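Local atomic coordinates of probable transcriptional regulator (Pseudomonas aeruginosa PAO1, PDB entry 2GEN), a protein that probably binds DNA as a dimeric transcriptional regulator of the TetR family, through a predicted helix-turn-helix near its N-terminus. Residues H23-T28 against R109-A114; G56-A61 against A102-H107; R78-T83 against V187-V192; G138-G143 against D151-V156. All coordinates share one frame; numbering follows the deposited sequence.

Interaction 1 (H23-T28 against R109-A114)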
loop_
_atom_site.group_PDB
_atom_site.type_symbol
_atom_site.label_atom_id
_atom_site.label_comp_id
_atom_site.label_asym_id
_atom_site.label_seq_id
_atom_site.Cartn_x
_atom_site.Cartn_y
_atom_site.Cartn_z
ATOM N N HIS A 23 6.933 20.797 6.593
ATOM C CA HIS A 23 7.904 21.283 5.618
ATOM C C HIS A 23 8.367 20.225 4.620
ATOM O O HIS A 23 8.972 20.554 3.589
ATOM C CB HIS A 23 9.108 21.907 6.348
ATOM C CG HIS A 23 8.723 22.978 7.322
ATOM N ND1 HIS A 23 8.134 24.165 6.929
ATOM C CD2 HIS A 23 8.825 23.037 8.670
ATOM C CE1 HIS A 23 7.885 24.904 7.996
ATOM N NE2 HIS A 23 8.297 24.244 9.065
ATOM N N GLY A 24 8.059 18.959 4.907
ATOM C CA GLY A 24 8.596 17.862 4.125
ATOM C C GLY A 24 9.920 17.445 4.724
ATOM O O GLY A 24 10.566 18.223 5.424
ATOM N N VAL A 25 10.327 16.211 4.451
ATOM C CA VAL A 25 11.532 15.649 5.049
ATOM C C VAL A 25 12.797 16.366 4.576
ATOM O O VAL A 25 13.617 16.806 5.395
ATOM C CB VAL A 25 11.619 14.129 4.797
ATOM C CG1 VAL A 25 13.028 13.591 5.090
ATOM C CG2 VAL A 25 10.565 13.410 5.665
ATOM N N ASP A 26 12.945 16.478 3.255
ATOM C CA ASP A 26 14.158 17.042 2.671
ATOM C C ASP A 26 14.354 18.504 3.081
ATOM O O ASP A 26 15.472 18.896 3.436
ATOM C CB ASP A 26 14.178 16.816 1.150
ATOM C CG ASP A 26 14.412 15.334 0.777
ATOM O OD1 ASP A 26 15.122 14.614 1.519
ATOM O OD2 ASP A 26 13.895 14.880 -0.264
ATOM N N ALA A 27 13.275 19.283 3.106
ATOM C CA ALA A 27 13.349 20.697 3.528
ATOM C C ALA A 27 13.493 20.943 5.041
ATOM O O ALA A 27 13.754 22.082 5.466
ATOM C CB ALA A 27 12.163 21.488 2.974
ATOM N N THR A 28 13.293 19.914 5.864
ATOM C CA THR A 28 13.521 20.057 7.315
ATOM C C THR A 28 15.011 19.997 7.629
ATOM O O THR A 28 15.747 19.171 7.084
ATOM C CB THR A 28 12.760 18.975 8.155
ATOM O OG1 THR A 28 11.350 19.133 7.968
ATOM C CG2 THR A 28 13.094 19.070 9.653
ATOM N N ARG A 109 9.595 3.829 4.283
ATOM C CA ARG A 109 10.277 2.555 4.549
ATOM C C ARG A 109 11.552 2.388 3.713
ATOM O O ARG A 109 12.599 2.047 4.254
ATOM C CB ARG A 109 9.357 1.359 4.333
ATOM C CG ARG A 109 9.864 0.123 5.031
ATOM C CD ARG A 109 9.149 -1.142 4.590
ATOM N NE ARG A 109 9.713 -2.314 5.259
ATOM C CZ ARG A 109 10.819 -2.941 4.867
ATOM N NH1 ARG A 109 11.493 -2.510 3.800
ATOM N NH2 ARG A 109 11.269 -3.995 5.536
ATOM N N GLY A 110 11.444 2.638 2.409
ATOM C CA GLY A 110 12.571 2.481 1.471
ATOM C C GLY A 110 13.805 3.222 1.938
ATOM O O GLY A 110 14.926 2.661 1.995
ATOM N N ARG A 111 13.586 4.481 2.304
ATOM C CA ARG A 111 14.638 5.341 2.800
ATOM C C ARG A 111 15.313 4.767 4.052
ATOM O O ARG A 111 16.530 4.731 4.141
ATOM C CB ARG A 111 14.086 6.745 3.026
ATOM C CG ARG A 111 15.137 7.756 3.443
ATOM C CD ARG A 111 14.658 9.165 3.252
ATOM N NE ARG A 111 15.565 10.129 3.879
ATOM C CZ ARG A 111 15.589 11.424 3.578
ATOM N NH1 ARG A 111 14.770 11.898 2.653
ATOM N NH2 ARG A 111 16.436 12.242 4.197
ATOM N N VAL A 112 14.521 4.278 5.013
ATOM C CA VAL A 112 15.083 3.731 6.244
ATOM C C VAL A 112 15.833 2.403 6.009
ATOM O O VAL A 112 16.870 2.157 6.621
ATOM C CB VAL A 112 13.968 3.509 7.319
ATOM C CG1 VAL A 112 14.547 2.833 8.589
ATOM C CG2 VAL A 112 13.329 4.816 7.645
ATOM N N GLU A 113 15.273 1.540 5.158
ATOM C CA GLU A 113 15.883 0.234 4.926
ATOM C C GLU A 113 17.215 0.413 4.178
ATOM O O GLU A 113 18.182 -0.319 4.430
ATOM C CB GLU A 113 14.914 -0.742 4.218
ATOM C CG GLU A 113 14.245 -0.202 2.956
ATOM C CD GLU A 113 13.480 -1.265 2.132
ATOM O OE1 GLU A 113 14.046 -2.364 1.892
ATOM O OE2 GLU A 113 12.321 -0.990 1.704
ATOM N N ALA A 114 17.276 1.442 3.334
ATOM C CA ALA A 114 18.477 1.741 2.538
ATOM C C ALA A 114 19.657 2.212 3.388
ATOM O O ALA A 114 20.810 1.959 3.039
ATOM C CB ALA A 114 18.159 2.759 1.463
#

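Interaction 2 (G56-A61 against A102-H107)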
loop_
_atom_site.group_PDB
_atom_site.type_symbol
_atom_site.label_atom_id
_atom_site.label_comp_id
_atom_site.label_asym_id
_atom_site.label_seq_id
_atom_site.Cartn_x
_atom_site.Cartn_y
_atom_site.Cartn_z
ATOM N N GLY A 56 15.011 7.829 10.771
ATOM C CA GLY A 56 14.883 6.373 10.953
ATOM C C GLY A 56 14.332 5.986 12.328
ATOM O O GLY A 56 13.544 5.036 12.446
ATOM N N GLU A 57 14.725 6.708 13.375
ATOM C CA GLU A 57 14.208 6.423 14.719
ATOM C C GLU A 57 12.704 6.727 14.778
ATOM O O GLU A 57 11.940 5.978 15.438
ATOM C CB GLU A 57 14.966 7.187 15.811
ATOM C CG GLU A 57 16.476 6.804 15.938
ATOM C CD GLU A 57 16.729 5.477 16.646
ATOM O OE1 GLU A 57 15.760 4.745 17.000
ATOM O OE2 GLU A 57 17.918 5.138 16.849
ATOM N N LEU A 58 12.284 7.796 14.099
ATOM C CA LEU A 58 10.852 8.126 14.004
ATOM C C LEU A 58 10.071 6.972 13.342
ATOM O O LEU A 58 8.960 6.578 13.795
ATOM C CB LEU A 58 10.648 9.452 13.248
ATOM C CG LEU A 58 9.191 9.921 13.014
ATOM C CD1 LEU A 58 8.456 10.111 14.360
ATOM C CD2 LEU A 58 9.112 11.193 12.144
ATOM N N TYR A 59 10.658 6.423 12.280
ATOM C CA TYR A 59 10.065 5.289 11.573
ATOM C C TYR A 59 9.944 4.091 12.511
ATOM O O TYR A 59 8.843 3.499 12.678
ATOM C CB TYR A 59 10.880 4.913 10.316
ATOM C CG TYR A 59 10.198 3.834 9.527
ATOM C CD1 TYR A 59 9.238 4.146 8.565
ATOM C CD2 TYR A 59 10.482 2.491 9.778
ATOM C CE1 TYR A 59 8.580 3.106 7.853
ATOM C CE2 TYR A 59 9.844 1.475 9.087
ATOM C CZ TYR A 59 8.909 1.771 8.145
ATOM O OH TYR A 59 8.274 0.718 7.513
ATOM N N LEU A 60 11.062 3.717 13.123
ATOM C CA LEU A 60 11.077 2.524 13.982
ATOM C C LEU A 60 10.142 2.667 15.187
ATOM O O LEU A 60 9.494 1.689 15.602
ATOM C CB LEU A 60 12.489 2.208 14.460
ATOM C CG LEU A 60 13.520 1.847 13.377
ATOM C CD1 LEU A 60 14.884 1.676 14.053
ATOM C CD2 LEU A 60 13.153 0.567 12.623
ATOM N N ALA A 61 10.091 3.865 15.770
ATOM C CA ALA A 61 9.155 4.110 16.886
ATOM C C ALA A 61 7.699 3.950 16.465
ATOM O O ALA A 61 6.880 3.450 17.261
ATOM C CB ALA A 61 9.371 5.475 17.480
ATOM N N ALA A 102 1.261 8.151 10.587
ATOM C CA ALA A 102 0.898 7.082 9.615
ATOM C C ALA A 102 1.379 7.445 8.201
ATOM O O ALA A 102 1.975 6.613 7.495
ATOM C CB ALA A 102 -0.629 6.831 9.608
ATOM N N ARG A 103 1.103 8.684 7.782
ATOM C CA ARG A 103 1.537 9.148 6.460
ATOM C C ARG A 103 3.047 8.980 6.326
ATOM O O ARG A 103 3.542 8.478 5.311
ATOM C CB ARG A 103 1.133 10.600 6.269
ATOM C CG ARG A 103 0.930 10.966 4.841
ATOM C CD ARG A 103 0.430 12.411 4.765
ATOM N NE ARG A 103 -1.004 12.469 5.034
ATOM C CZ ARG A 103 -1.559 12.933 6.144
ATOM N NH1 ARG A 103 -0.801 13.397 7.123
ATOM N NH2 ARG A 103 -2.887 12.924 6.277
ATOM N N PHE A 104 3.771 9.378 7.372
ATOM C CA PHE A 104 5.227 9.339 7.360
ATOM C C PHE A 104 5.693 7.898 7.172
ATOM O O PHE A 104 6.529 7.616 6.305
ATOM C CB PHE A 104 5.797 9.918 8.659
ATOM C CG PHE A 104 7.282 9.755 8.788
ATOM C CD1 PHE A 104 8.158 10.673 8.162
ATOM C CD2 PHE A 104 7.821 8.712 9.542
ATOM C CE1 PHE A 104 9.534 10.521 8.264
ATOM C CE2 PHE A 104 9.211 8.547 9.670
ATOM C CZ PHE A 104 10.076 9.480 9.014
ATOM N N ILE A 105 5.128 6.971 7.950
ATOM C CA ILE A 105 5.507 5.566 7.866
ATOM C C ILE A 105 5.243 5.001 6.461
ATOM O O ILE A 105 6.063 4.274 5.933
ATOM C CB ILE A 105 4.748 4.694 8.921
ATOM C CG1 ILE A 105 5.290 4.975 10.323
ATOM C CG2 ILE A 105 4.904 3.181 8.600
ATOM C CD1 ILE A 105 4.465 4.329 11.399
ATOM N N LEU A 106 4.096 5.346 5.875
ATOM C CA LEU A 106 3.688 4.820 4.578
ATOM C C LEU A 106 4.592 5.305 3.454
ATOM O O LEU A 106 4.628 4.688 2.384
ATOM C CB LEU A 106 2.215 5.166 4.280
ATOM C CG LEU A 106 1.164 4.439 5.108
ATOM C CD1 LEU A 106 -0.213 4.891 4.650
ATOM C CD2 LEU A 106 1.328 2.923 4.982
ATOM N N HIS A 107 5.330 6.392 3.680
ATOM C CA HIS A 107 6.173 6.940 2.614
ATOM C C HIS A 107 7.676 6.804 2.844
ATOM O O HIS A 107 8.477 7.181 1.978
ATOM C CB HIS A 107 5.764 8.377 2.318
ATOM C CG HIS A 107 4.351 8.496 1.829
ATOM N ND1 HIS A 107 3.482 9.467 2.282
ATOM C CD2 HIS A 107 3.657 7.758 0.924
ATOM C CE1 HIS A 107 2.317 9.330 1.669
ATOM N NE2 HIS A 107 2.398 8.302 0.839
#

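Interaction 3 (R78-T83 against V187-V192)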
loop_
_atom_site.group_PDB
_atom_site.type_symbol
_atom_site.label_atom_id
_atom_site.label_comp_id
_atom_site.label_asym_id
_atom_site.label_seq_id
_atom_site.Cartn_x
_atom_site.Cartn_y
_atom_site.Cartn_z
ATOM N N ARG A 78 -9.909 -12.975 24.077
ATOM C CA ARG A 78 -10.577 -14.153 24.623
ATOM C C ARG A 78 -10.886 -15.256 23.596
ATOM O O ARG A 78 -11.490 -16.276 23.950
ATOM C CB ARG A 78 -11.838 -13.696 25.334
ATOM C CG ARG A 78 -12.982 -14.665 25.370
ATOM C CD ARG A 78 -14.139 -13.985 26.082
ATOM N NE ARG A 78 -13.606 -13.239 27.224
ATOM C CZ ARG A 78 -13.453 -13.758 28.437
ATOM N NH1 ARG A 78 -13.818 -15.029 28.666
ATOM N NH2 ARG A 78 -12.963 -13.003 29.416
ATOM N N SER A 79 -10.483 -15.041 22.345
ATOM C CA SER A 79 -10.875 -15.891 21.204
ATOM C C SER A 79 -10.081 -15.589 19.953
ATOM O O SER A 79 -9.439 -14.518 19.830
ATOM C CB SER A 79 -12.358 -15.687 20.862
ATOM O OG SER A 79 -12.592 -14.364 20.380
ATOM N N ALA A 80 -10.145 -16.526 19.008
ATOM C CA ALA A 80 -9.479 -16.349 17.708
ATOM C C ALA A 80 -10.097 -15.090 17.069
ATOM O O ALA A 80 -9.377 -14.294 16.496
ATOM C CB ALA A 80 -9.758 -17.545 16.813
ATOM N N GLU A 81 -11.416 -14.970 17.192
ATOM C CA GLU A 81 -12.096 -13.801 16.614
ATOM C C GLU A 81 -11.520 -12.477 17.164
ATOM O O GLU A 81 -11.119 -11.572 16.409
ATOM C CB GLU A 81 -13.595 -13.862 16.893
ATOM C CG GLU A 81 -14.332 -12.665 16.315
ATOM C CD GLU A 81 -15.826 -12.680 16.560
ATOM O OE1 GLU A 81 -16.352 -13.618 17.188
ATOM O OE2 GLU A 81 -16.488 -11.702 16.152
ATOM N N GLU A 82 -11.448 -12.355 18.488
ATOM C CA GLU A 82 -10.822 -11.155 19.051
ATOM C C GLU A 82 -9.360 -10.945 18.620
ATOM O O GLU A 82 -8.888 -9.820 18.397
ATOM C CB GLU A 82 -10.911 -11.190 20.572
ATOM C CG GLU A 82 -12.335 -10.950 21.098
ATOM C CD GLU A 82 -12.368 -10.577 22.594
ATOM O OE1 GLU A 82 -11.317 -10.620 23.290
ATOM O OE2 GLU A 82 -13.484 -10.289 23.082
ATOM N N THR A 83 -8.608 -12.043 18.495
ATOM C CA THR A 83 -7.200 -11.923 18.092
ATOM C C THR A 83 -7.064 -11.323 16.687
ATOM O O THR A 83 -6.244 -10.455 16.433
ATOM C CB THR A 83 -6.524 -13.334 18.273
ATOM O OG1 THR A 83 -6.668 -13.756 19.640
ATOM C CG2 THR A 83 -5.037 -13.249 17.907
ATOM N N VAL A 187 -15.089 -7.880 8.682
ATOM C CA VAL A 187 -14.742 -8.501 7.433
ATOM C C VAL A 187 -13.463 -9.316 7.565
ATOM O O VAL A 187 -13.388 -10.395 7.006
ATOM C CB VAL A 187 -14.547 -7.504 6.352
ATOM C CG1 VAL A 187 -13.887 -8.181 5.134
ATOM C CG2 VAL A 187 -15.945 -6.820 5.992
ATOM N N ALA A 188 -12.484 -8.816 8.313
ATOM C CA ALA A 188 -11.203 -9.573 8.473
ATOM C C ALA A 188 -11.549 -10.948 9.085
ATOM O O ALA A 188 -11.073 -12.001 8.600
ATOM C CB ALA A 188 -10.245 -8.792 9.393
ATOM N N TRP A 189 -12.302 -10.947 10.166
ATOM C CA TRP A 189 -12.677 -12.216 10.859
ATOM C C TRP A 189 -13.462 -13.088 9.894
ATOM O O TRP A 189 -13.144 -14.266 9.670
ATOM C CB TRP A 189 -13.503 -11.933 12.112
ATOM C CG TRP A 189 -14.077 -13.140 12.735
ATOM C CD1 TRP A 189 -15.394 -13.334 13.037
ATOM C CD2 TRP A 189 -13.391 -14.346 13.117
ATOM N NE1 TRP A 189 -15.593 -14.583 13.609
ATOM C CE2 TRP A 189 -14.377 -15.222 13.675
ATOM C CE3 TRP A 189 -12.052 -14.764 13.088
ATOM C CZ2 TRP A 189 -14.065 -16.493 14.169
ATOM C CZ3 TRP A 189 -11.763 -16.052 13.596
ATOM C CH2 TRP A 189 -12.759 -16.890 14.111
ATOM N N ASP A 190 -14.495 -12.508 9.258
ATOM C CA ASP A 190 -15.267 -13.317 8.321
ATOM C C ASP A 190 -14.472 -13.877 7.126
ATOM O O ASP A 190 -14.811 -14.976 6.611
ATOM C CB ASP A 190 -16.508 -12.522 7.850
ATOM C CG ASP A 190 -17.553 -12.459 8.899
ATOM O OD1 ASP A 190 -17.672 -13.398 9.722
ATOM O OD2 ASP A 190 -18.338 -11.478 8.884
ATOM N N SER A 191 -13.416 -13.167 6.724
ATOM C CA SER A 191 -12.608 -13.542 5.585
ATOM C C SER A 191 -11.704 -14.709 5.925
ATOM O O SER A 191 -11.437 -15.524 5.059
ATOM C CB SER A 191 -11.756 -12.395 5.080
ATOM O OG SER A 191 -12.600 -11.372 4.586
ATOM N N VAL A 192 -11.240 -14.788 7.179
ATOM C CA VAL A 192 -10.249 -15.836 7.498
ATOM C C VAL A 192 -10.819 -16.966 8.328
ATOM O O VAL A 192 -10.155 -18.028 8.429
ATOM C CB VAL A 192 -8.977 -15.291 8.203
ATOM C CG1 VAL A 192 -8.182 -14.349 7.304
ATOM C CG2 VAL A 192 -9.365 -14.600 9.525
HETATM O O HOH W 1 -17.847 -15.883 14.996
#

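Interaction 4 (G138-G143 against D151-V156)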
loop_
_atom_site.group_PDB
_atom_site.type_symbol
_atom_site.label_atom_id
_atom_site.label_comp_id
_atom_site.label_asym_id
_atom_site.label_seq_id
_atom_site.Cartn_x
_atom_site.Cartn_y
_atom_site.Cartn_z
ATOM N N GLY A 138 -1.854 -21.454 17.721
ATOM C CA GLY A 138 -2.731 -22.443 18.406
ATOM C C GLY A 138 -4.103 -22.448 17.705
ATOM O O GLY A 138 -4.703 -23.494 17.425
ATOM N N TYR A 139 -4.610 -21.250 17.380
ATOM C CA TYR A 139 -5.912 -21.204 16.679
ATOM C C TYR A 139 -5.842 -21.902 15.327
ATOM O O TYR A 139 -6.802 -22.546 14.914
ATOM C CB TYR A 139 -6.389 -19.738 16.508
ATOM C CG TYR A 139 -6.556 -19.027 17.850
ATOM C CD1 TYR A 139 -7.384 -19.548 18.819
ATOM C CD2 TYR A 139 -5.887 -17.796 18.111
ATOM C CE1 TYR A 139 -7.586 -18.878 20.092
ATOM C CE2 TYR A 139 -6.077 -17.126 19.379
ATOM C CZ TYR A 139 -6.952 -17.684 20.327
ATOM O OH TYR A 139 -7.185 -17.112 21.583
ATOM N N ARG A 140 -4.726 -21.728 14.635
ATOM C CA ARG A 140 -4.544 -22.324 13.309
ATOM C C ARG A 140 -4.549 -23.836 13.512
ATOM O O ARG A 140 -5.220 -24.578 12.773
ATOM C CB ARG A 140 -3.220 -21.842 12.738
ATOM C CG ARG A 140 -3.315 -20.402 12.215
ATOM C CD ARG A 140 -1.957 -19.739 11.866
ATOM N NE ARG A 140 -2.150 -18.721 10.804
ATOM C CZ ARG A 140 -1.238 -17.818 10.432
ATOM N NH1 ARG A 140 -0.062 -17.743 11.024
ATOM N NH2 ARG A 140 -1.512 -16.982 9.453
ATOM N N ALA A 141 -3.852 -24.305 14.551
ATOM C CA ALA A 141 -3.831 -25.779 14.831
ATOM C C ALA A 141 -5.210 -26.332 15.123
ATOM O O ALA A 141 -5.480 -27.504 14.828
ATOM C CB ALA A 141 -2.875 -26.129 15.994
ATOM N N GLU A 142 -6.100 -25.491 15.660
ATOM C CA GLU A 142 -7.434 -25.916 16.047
ATOM C C GLU A 142 -8.443 -25.917 14.871
ATOM O O GLU A 142 -9.636 -26.227 15.086
ATOM C CB GLU A 142 -7.927 -25.017 17.180
ATOM C CG GLU A 142 -7.101 -25.216 18.472
ATOM C CD GLU A 142 -7.265 -24.074 19.481
ATOM O OE1 GLU A 142 -8.282 -23.332 19.470
ATOM O OE2 GLU A 142 -6.350 -23.937 20.331
ATOM N N GLY A 143 -7.975 -25.506 13.695
ATOM C CA GLY A 143 -8.769 -25.530 12.469
ATOM C C GLY A 143 -9.762 -24.382 12.451
ATOM O O GLY A 143 -10.832 -24.478 11.801
ATOM N N ASP A 151 1.534 -15.806 4.761
ATOM C CA ASP A 151 1.629 -14.492 4.093
ATOM C C ASP A 151 0.313 -14.031 3.506
ATOM O O ASP A 151 0.030 -12.809 3.534
ATOM C CB ASP A 151 2.653 -14.441 2.961
ATOM C CG ASP A 151 4.069 -14.697 3.414
ATOM O OD1 ASP A 151 4.545 -14.078 4.394
ATOM O OD2 ASP A 151 4.722 -15.512 2.729
ATOM N N CYS A 152 -0.478 -14.971 2.975
ATOM C CA CYS A 152 -1.829 -14.662 2.471
ATOM C C CYS A 152 -2.746 -14.210 3.605
ATOM O O CYS A 152 -3.394 -13.151 3.520
ATOM C CB CYS A 152 -2.463 -15.880 1.843
ATOM S SG CYS A 152 -1.679 -16.282 0.335
ATOM N N PHE A 153 -2.807 -15.030 4.663
ATOM C CA PHE A 153 -3.533 -14.647 5.890
ATOM C C PHE A 153 -3.168 -13.214 6.324
ATOM O O PHE A 153 -4.085 -12.413 6.581
ATOM C CB PHE A 153 -3.290 -15.671 7.011
ATOM C CG PHE A 153 -4.071 -15.424 8.274
ATOM C CD1 PHE A 153 -5.151 -16.246 8.592
ATOM C CD2 PHE A 153 -3.707 -14.423 9.159
ATOM C CE1 PHE A 153 -5.882 -16.091 9.761
ATOM C CE2 PHE A 153 -4.433 -14.267 10.383
ATOM C CZ PHE A 153 -5.552 -15.094 10.653
ATOM N N ALA A 154 -1.882 -12.890 6.415
ATOM C CA ALA A 154 -1.452 -11.546 6.862
ATOM C C ALA A 154 -2.076 -10.439 6.005
ATOM O O ALA A 154 -2.662 -9.474 6.533
ATOM C CB ALA A 154 0.073 -11.428 6.866
ATOM N N SER A 155 -1.959 -10.606 4.684
ATOM C CA SER A 155 -2.508 -9.619 3.714
ATOM C C SER A 155 -4.012 -9.605 3.656
ATOM O O SER A 155 -4.585 -8.499 3.419
ATOM C CB SER A 155 -1.954 -9.873 2.295
ATOM O OG SER A 155 -0.610 -9.427 2.251
ATOM N N VAL A 156 -4.690 -10.745 3.815
ATOM C CA VAL A 156 -6.159 -10.661 3.914
ATOM C C VAL A 156 -6.595 -9.932 5.164
ATOM O O VAL A 156 -7.454 -9.049 5.074
ATOM C CB VAL A 156 -7.083 -11.904 3.487
ATOM C CG1 VAL A 156 -6.433 -12.950 2.558
ATOM C CG2 VAL A 156 -8.149 -12.322 4.424
#

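Interaction 1 (H23-T28 against R109-A114)
Arg111 reaches out from helix 99-114 toward the loop that follows helix 9-23, and its guanidinium is met there by two residues in two different ways. Asp26 takes the edge: Arg111 NH1 donates to Asp26 OD1 at 3.0 Å in a nearly straight bond (163°), a salt bridge. The oxygen lies close to the guanidinium plane and is used on its syn side, although the donor stands 33° out of the carboxylate plane. Val25 takes a face. Val25 CG1 is 3.4 Å from Arg111 NH1, above the plane and displaced toward the rim, approaching from the direction opposite to the arginine chain. Arg111 spans the gap because its chain is extended from CG to NE, with CG anti to the backbone N (chi1 -175°); the nearest CA atoms, those of Val25 and Arg111, remain 11.0 Å apart. NH2 forms a second salt bridge, to Glu52 of helix 51-76, so two carboxylates probably balance its charge. The loop itself folds into a type I beta turn from Val25 to Thr28. This surface bridge joins the loop leading into the predicted helix-turn-helix to helix 99-114, a contact between the DNA-binding and regulatory parts of a TetR-family fold.

Interaction 2 (G56-A61 against A102-H107)
Leu58 and Phe104 make the tight part of this crossing between helix 51-76, the long helix that links the DNA-binding and regulatory parts of a TetR-family regulator, and helix 99-114. The axes of the two short segments approach to 9.8 Å at a signed crossing angle of -107°, with Tyr59 and Ile105 closest in backbone. Leu58 CD2 sits over the centre of the Phe104 ring, 3.6 Å from the centroid and 12° off the normal, a CH-pi contact. CG of the same leucine leans on the ring corner CE2, so the branch covers both the middle and one side of the face. Both side chains leave their helices with CG anti to the backbone N (Phe104 chi1 173°), which sends them into the space between the helices. The ring edge, in turn, points at the backbone of Tyr59, whose N is 3.7 Å from Phe104 CE2. Leu17 and Phe20 pack on Leu58, continuing the apolar layer into helix 9-23, and His55 meets Phe104 edge-to-face.

The contact is sparser toward Ile105, which is partly exposed and where it opens to solvent. Here the Tyr59 side chain runs across that of Ile105 at about a right angle, touching through few atoms, with Tyr59 CE1 3.8 Å from Ile105 CG2. The ring continues past them to pack on Ser108, Arg109 and Val112 farther along helix 99-114. Its edge is directed at the Ile105 backbone: Tyr59 CE1 comes within 3.4 Å of Ile105 O, close to the plane of the ring.

Interaction 3 (R78-T83 against V187-V192)
The indole of Trp189 carries Glu81 on one face and a water molecule at its edge. Glu81 CG stands 3.4 Å from the centroid of the five-membered ring, only 6° off the normal, a CH-pi contact, while CB lies over the middle of the whole indole. The carboxylate continues the same layer, its plane within 6° of the ring, and passes above the ring nitrogen with Glu81 CD 3.5 Å from Trp189 NE1. The extended chain, with CG anti to the backbone N, brings the glutamate over the ring, and chi3 near 0° turns the carboxylate parallel to the indole. Over the six-membered ring the backbone of Glu81 takes over. Ala80 CB is 4.1 Å from Trp189 CZ3. In the plane of the indole, Trp189 NE1 donates to the water at 2.9 Å; the same water gives a weak bond to Glu81 OE1.

The glutamate stands in the first turn of helix 80-97, whose N-cap is Ser79: Glu82 N donates to Ser79 OG at 3.0 Å. Phe145 and Val84 also pack on Trp189. Beyond it, Ser191 meets Ser191 of the second subunit, which places helix 181-192 at the dimer interface. The aliphatic part of Glu81 thus supplies apolar cover for the indole while its charged end stays by the water, and the N-H of the ring finds its acceptor in that water.

Interaction 4 (G138-G143 against D151-V156)
Arg140 lies in the last turn of helix 118-141 and Phe153 in the first turn of helix 150-169, and the loop that carries Phe145 and Met148 joins the two helices. Their CA atoms, the nearest pair across the contact, are 10.7 Å apart, so side chains alone close the gap. Helix 118-141 ends in a Schellman motif at Gly143, which has positive phi and donates its N to Arg140 O at 3.0 Å.

The Arg140 side chain is extended from CG to NE and ends above one face of the Phe153 ring. Arg140 CZ is 4.5 Å from the Phe153 centroid and 18° off the normal, a cation-pi contact. The guanidinium does not lie flat on the ring: the two planes are 70° apart, and the group comes down edge first. Arg140 NH2 is its lowest point, 3.2 Å from Phe153 CG and 3.3 Å from Phe153 CB, so it addresses the root of the ring more than its far end. CG anti to the backbone N carries the ring toward helix 118-141, and chi2 (107°) sets its face to the guanidinium.

NH1 forms a salt bridge to Asp150 at the start of helix 150-169, and Phe145 meets Phe153 edge-to-face. Helix 150-169 also faces the second subunit, Ser155 OG bonding to Asp163 of that subunit, at the dimer interface of the TetR-family regulatory part. The positive charge is probably balanced by Asp150 and eased by the ring face, which lets a buried phenylalanine meet a polar group.

Overall arrangement
Interactions 1 and 2 share helix 99-114 and touch, Val25 packing on Phe104 and Val112 on Tyr59; interactions 3 and 4 touch at the other end of the molecule, where Tyr139 meets Ala80 and Thr83 and Val192 meets Phe153 and Val156. The centres of interactions 1 and 3 are about 35 Å apart, on opposite sides of the chain's centre. Interaction 2 is the buried one and largely apolar, with no polar bond between its segments, whereas interaction 1 lies at the surface and depends on a salt bridge. Interactions 3 and 4 are partly buried and combine charged side chains with aromatic faces, the former through methylenes, the latter through a guanidinium. Interactions 1, 3 and 4 also reach the second subunit; interaction 2 does not.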